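Local coordinates for chlorite dismutase (Nitrobacter winogradskyi, PDB 3QPI), which binds heme b and, as a dimeric chlorite dismutase, converts chlorite into chloride and molecular oxygen, at residues Trp14-Glu25 and Val171-Ala182. Sequence-based numbering, arbitrary orientation.
Sequences WSILSVAPVIGE and VEREVDIRLARA
Ser15 and Ala180 face each other as a hydrogen-bonded antiparallel pair, Ser15 N to Ala180 O 2.9 Å and Ala180 N to Ser15 O 3.0 Å, and the ladder continues through Ser18-Arg178, Ala20-Asp176 and Ile23-Glu174. Two classic beta bulges interrupt it: Leu17 and Ser18 both face Arg178, and Val22 and Ile23 both face Glu174. At the second, a water accepts from Val22 N (2.8 Å) and also lies close to Glu174 O.

Beyond Ile23-Glu174, the extended chain of Arg173, its CG anti to the backbone N (chi1 -171°), carries NE to Glu25 O at 2.7 Å, a nearly straight bond (165°) with the oxygen in the guanidinium plane; NH2 adds a weak bond to the same oxygen and a hydrogen bond to Ser26 O. With an alanine in its place, both oxygens would lose these donors and the loop after Gly24 would probably be held less firmly.

Apolar contacts fill one face, where Ile16 CG1 presses against Leu179 CD1 at a tight 3.4 Å and Val19 CG1 meets Val175 CG1. Near the C-terminus, Arg181 CD lies over a face of the Trp14 indole, whose ring also meets Trp144 edge-to-face.

On the other face, Val22 CG2 sits 3.4 Å from Asp176 OD2. Asp176 OD1 pairs with Arg178 NH2 (2.9 Å), while Arg163 bridges Asp176 and Glu174 and Glu156 holds Arg178 NE. Backbone bonds and apolar packing thus join neighbouring strands, flanked by 32-37 and 84-92, in the antiparallel sheet of this dimeric alpha/beta-barrel family; the charged network ties the face carrying Glu174, whose side chain comes within about 4 Å of the heme, to helix 152-163.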
loop_
_atom_site.group_PDB
_atom_site.type_symbol
_atom_site.label_atom_id
_atom_site.label_comp_id
_atom_site.label_asym_id
_atom_site.label_seq_id
_atom_site.Cartn_x
_atom_site.Cartn_y
_atom_site.Cartn_z
ATOM N N TRP A 14 9.584 -8.977 10.140
ATOM C CA TRP A 14 8.529 -9.699 9.412
ATOM C C TRP A 14 9.183 -10.763 8.612
ATOM O O TRP A 14 10.239 -10.512 8.056
ATOM C CB TRP A 14 7.755 -8.785 8.472
ATOM C CG TRP A 14 7.016 -7.687 9.200
ATOM C CD1 TRP A 14 7.483 -6.464 9.508
ATOM C CD2 TRP A 14 5.679 -7.760 9.692
ATOM N NE1 TRP A 14 6.507 -5.738 10.199
ATOM C CE2 TRP A 14 5.392 -6.528 10.318
ATOM C CE3 TRP A 14 4.697 -8.758 9.675
ATOM C CZ2 TRP A 14 4.169 -6.269 10.923
ATOM C CZ3 TRP A 14 3.465 -8.492 10.279
ATOM C CH2 TRP A 14 3.223 -7.266 10.890
ATOM N N SER A 15 8.604 -11.964 8.598
ATOM C CA SER A 15 9.062 -12.971 7.636
ATOM C C SER A 15 8.158 -12.796 6.443
ATOM O O SER A 15 7.002 -12.314 6.557
ATOM C CB SER A 15 8.965 -14.405 8.168
ATOM O OG SER A 15 7.668 -14.650 8.672
ATOM N N ILE A 16 8.705 -13.133 5.297
ATOM C CA ILE A 16 7.954 -13.017 4.055
ATOM C C ILE A 16 7.308 -14.358 3.694
ATOM O O ILE A 16 8.005 -15.342 3.377
ATOM C CB ILE A 16 8.846 -12.544 2.874
ATOM C CG1 ILE A 16 9.339 -11.115 3.118
ATOM C CG2 ILE A 16 8.058 -12.598 1.546
ATOM C CD1 ILE A 16 10.530 -10.740 2.253
ATOM N N LEU A 17 5.980 -14.365 3.765
ATOM C CA LEU A 17 5.133 -15.498 3.345
ATOM C C LEU A 17 5.285 -15.726 1.856
ATOM O O LEU A 17 5.648 -16.812 1.419
ATOM C CB LEU A 17 3.658 -15.201 3.690
ATOM C CG LEU A 17 3.475 -15.085 5.204
ATOM C CD1 LEU A 17 2.067 -14.638 5.659
ATOM C CD2 LEU A 17 3.878 -16.423 5.847
ATOM N N SER A 18 5.073 -14.673 1.076
ATOM C CA SER A 18 5.079 -14.802 -0.378
ATOM C C SER A 18 5.345 -13.485 -1.091
ATOM O O SER A 18 4.968 -12.398 -0.612
ATOM C CB SER A 18 3.724 -15.340 -0.862
ATOM O OG SER A 18 2.686 -14.560 -0.297
ATOM N N VAL A 19 5.967 -13.613 -2.253
ATOM C CA VAL A 19 6.076 -12.536 -3.223
ATOM C C VAL A 19 5.538 -13.029 -4.562
ATOM O O VAL A 19 6.069 -13.993 -5.126
ATOM C CB VAL A 19 7.532 -12.117 -3.436
ATOM C CG1 VAL A 19 7.615 -10.992 -4.480
ATOM C CG2 VAL A 19 8.177 -11.705 -2.104
ATOM N N ALA A 20 4.509 -12.352 -5.069
ATOM C CA ALA A 20 3.856 -12.731 -6.322
ATOM C C ALA A 20 3.678 -11.539 -7.271
ATOM O O ALA A 20 3.309 -10.435 -6.838
ATOM C CB ALA A 20 2.484 -13.352 -6.026
ATOM N N PRO A 21 3.888 -11.776 -8.577
ATOM C CA PRO A 21 3.706 -10.747 -9.607
ATOM C C PRO A 21 2.274 -10.253 -9.637
ATOM O O PRO A 21 1.373 -11.025 -9.297
ATOM C CB PRO A 21 4.021 -11.490 -10.906
ATOM C CG PRO A 21 4.816 -12.681 -10.494
ATOM C CD PRO A 21 4.258 -13.073 -9.165
ATOM N N VAL A 22 2.054 -8.990 -10.001
ATOM C CA VAL A 22 0.689 -8.545 -10.277
ATOM C C VAL A 22 0.585 -7.881 -11.653
ATOM O O VAL A 22 -0.155 -8.359 -12.518
ATOM C CB VAL A 22 0.164 -7.594 -9.217
ATOM C CG1 VAL A 22 -1.242 -7.145 -9.589
ATOM C CG2 VAL A 22 0.218 -8.260 -7.847
ATOM N N ILE A 23 1.292 -6.772 -11.860
ATOM C CA ILE A 23 1.527 -6.322 -13.218
ATOM C C ILE A 23 2.953 -5.839 -13.375
ATOM O O ILE A 23 3.527 -5.270 -12.451
ATOM C CB ILE A 23 0.488 -5.278 -13.724
ATOM C CG1 ILE A 23 0.821 -4.888 -15.166
ATOM C CG2 ILE A 23 0.450 -4.055 -12.851
ATOM C CD1 ILE A 23 -0.317 -4.179 -15.922
ATOM N N GLY A 24 3.525 -6.098 -14.548
ATOM C CA GLY A 24 4.908 -5.746 -14.809
ATOM C C GLY A 24 5.855 -6.562 -13.939
ATOM O O GLY A 24 5.488 -7.577 -13.374
ATOM N N GLU A 25 7.086 -6.097 -13.818
ATOM C CA GLU A 25 8.146 -6.887 -13.223
ATOM C C GLU A 25 7.959 -7.053 -11.709
ATOM O O GLU A 25 7.627 -6.117 -10.996
ATOM C CB GLU A 25 9.476 -6.221 -13.545
ATOM C CG GLU A 25 10.693 -6.948 -13.049
ATOM C CD GLU A 25 11.959 -6.153 -13.337
ATOM O OE1 GLU A 25 12.967 -6.340 -12.622
ATOM O OE2 GLU A 25 11.936 -5.327 -14.280
ATOM N N VAL A 171 -2.510 1.595 -13.255
ATOM C CA VAL A 171 -1.347 0.966 -12.616
ATOM C C VAL A 171 -0.540 0.155 -13.624
ATOM O O VAL A 171 -1.082 -0.703 -14.301
ATOM C CB VAL A 171 -1.758 0.064 -11.439
ATOM C CG1 VAL A 171 -0.551 -0.716 -10.898
ATOM C CG2 VAL A 171 -2.389 0.900 -10.351
ATOM N N GLU A 172 0.751 0.421 -13.726
ATOM C CA GLU A 172 1.568 -0.249 -14.730
ATOM C C GLU A 172 2.629 -1.162 -14.123
ATOM O O GLU A 172 3.262 -1.943 -14.836
ATOM C CB GLU A 172 2.235 0.776 -15.660
ATOM C CG GLU A 172 3.327 1.624 -14.999
ATOM C CD GLU A 172 3.959 2.606 -15.982
ATOM O OE1 GLU A 172 5.124 3.003 -15.785
ATOM O OE2 GLU A 172 3.282 2.985 -16.962
ATOM N N ARG A 173 2.852 -1.040 -12.820
ATOM C CA ARG A 173 3.653 -2.024 -12.119
ATOM C C ARG A 173 3.128 -2.185 -10.698
ATOM O O ARG A 173 2.799 -1.204 -10.040
ATOM C CB ARG A 173 5.137 -1.653 -12.115
ATOM C CG ARG A 173 6.038 -2.757 -11.580
ATOM C CD ARG A 173 7.531 -2.387 -11.599
ATOM N NE ARG A 173 8.343 -3.493 -11.074
ATOM C CZ ARG A 173 9.598 -3.391 -10.628
ATOM N NH1 ARG A 173 10.231 -2.224 -10.649
ATOM N NH2 ARG A 173 10.227 -4.471 -10.156
ATOM N N GLU A 174 3.071 -3.432 -10.233
ATOM C CA GLU A 174 2.501 -3.749 -8.942
ATOM C C GLU A 174 2.950 -5.130 -8.515
ATOM O O GLU A 174 2.923 -6.069 -9.301
ATOM C CB GLU A 174 0.973 -3.703 -9.024
ATOM C CG GLU A 174 0.249 -4.033 -7.737
ATOM C CD GLU A 174 -1.225 -3.725 -7.836
ATOM O OE1 GLU A 174 -1.735 -3.674 -8.969
ATOM O OE2 GLU A 174 -1.876 -3.498 -6.804
ATOM N N VAL A 175 3.361 -5.256 -7.260
ATOM C CA VAL A 175 3.854 -6.526 -6.768
ATOM C C VAL A 175 3.137 -6.845 -5.463
ATOM O O VAL A 175 2.852 -5.952 -4.666
ATOM C CB VAL A 175 5.379 -6.494 -6.530
ATOM C CG1 VAL A 175 5.890 -7.883 -6.104
ATOM C CG2 VAL A 175 6.109 -5.988 -7.782
ATOM N N ASP A 176 2.838 -8.120 -5.271
ATOM C CA ASP A 176 2.168 -8.583 -4.076
ATOM C C ASP A 176 3.171 -9.229 -3.092
ATOM O O ASP A 176 3.684 -10.329 -3.337
ATOM C CB ASP A 176 1.070 -9.587 -4.465
ATOM C CG ASP A 176 -0.319 -8.971 -4.443
ATOM O OD1 ASP A 176 -0.498 -7.893 -3.842
ATOM O OD2 ASP A 176 -1.240 -9.568 -5.030
ATOM N N ILE A 177 3.470 -8.533 -1.996
ATOM C CA ILE A 177 4.274 -9.112 -0.916
ATOM C C ILE A 177 3.404 -9.360 0.315
ATOM O O ILE A 177 2.680 -8.463 0.755
ATOM C CB ILE A 177 5.456 -8.190 -0.559
ATOM C CG1 ILE A 177 6.277 -7.885 -1.818
ATOM C CG2 ILE A 177 6.348 -8.845 0.504
ATOM C CD1 ILE A 177 7.279 -6.813 -1.640
ATOM N N ARG A 178 3.450 -10.577 0.860
ATOM C CA ARG A 178 2.693 -10.869 2.080
ATOM C C ARG A 178 3.613 -11.288 3.221
ATOM O O ARG A 178 4.579 -12.018 3.009
ATOM C CB ARG A 178 1.635 -11.963 1.840
ATOM C CG ARG A 178 0.579 -11.586 0.799
ATOM C CD ARG A 178 -0.266 -10.379 1.236
ATOM N NE ARG A 178 -1.280 -10.048 0.238
ATOM C CZ ARG A 178 -1.113 -9.185 -0.768
ATOM N NH1 ARG A 178 0.040 -8.529 -0.935
ATOM N NH2 ARG A 178 -2.112 -8.985 -1.628
ATOM N N LEU A 179 3.274 -10.867 4.438
ATOM C CA LEU A 179 4.147 -11.064 5.600
ATOM C C LEU A 179 3.438 -11.676 6.796
ATOM O O LEU A 179 2.225 -11.516 6.961
ATOM C CB LEU A 179 4.713 -9.725 6.091
ATOM C CG LEU A 179 5.494 -8.785 5.177
ATOM C CD1 LEU A 179 6.683 -9.497 4.532
ATOM C CD2 LEU A 179 4.533 -8.125 4.105
ATOM N N ALA A 180 4.241 -12.309 7.657
ATOM C CA ALA A 180 3.814 -12.785 8.968
ATOM C C ALA A 180 4.795 -12.258 10.014
ATOM O O ALA A 180 6.014 -12.273 9.802
ATOM C CB ALA A 180 3.783 -14.312 9.001
ATOM N N ARG A 181 4.268 -11.779 11.135
ATOM C CA ARG A 181 5.111 -11.186 12.155
ATOM C C ARG A 181 6.104 -12.226 12.701
ATOM O O ARG A 181 5.723 -13.343 13.083
ATOM C CB ARG A 181 4.275 -10.583 13.281
ATOM C CG ARG A 181 5.086 -9.688 14.226
ATOM C CD ARG A 181 4.244 -8.516 14.755
ATOM N NE ARG A 181 3.613 -8.866 16.031
ATOM C CZ ARG A 181 2.418 -8.432 16.433
ATOM N NH1 ARG A 181 1.687 -7.633 15.666
ATOM N NH2 ARG A 181 1.948 -8.808 17.614
ATOM N N ALA A 182 7.382 -11.858 12.693
ATOM C CA ALA A 182 8.430 -12.730 13.189
ATOM C C ALA A 182 8.654 -12.478 14.678
ATOM O O ALA A 182 8.126 -13.200 15.524
ATOM C CB ALA A 182 9.702 -12.498 12.420
HETATM O O HOH W 1 7.040 -15.362 11.104
HETATM O O HOH W 2 2.431 -12.456 -2.464
HETATM O O HOH W 3 -0.532 -11.443 -6.937
HETATM O O HOH W 4 4.530 -7.943 -10.618
#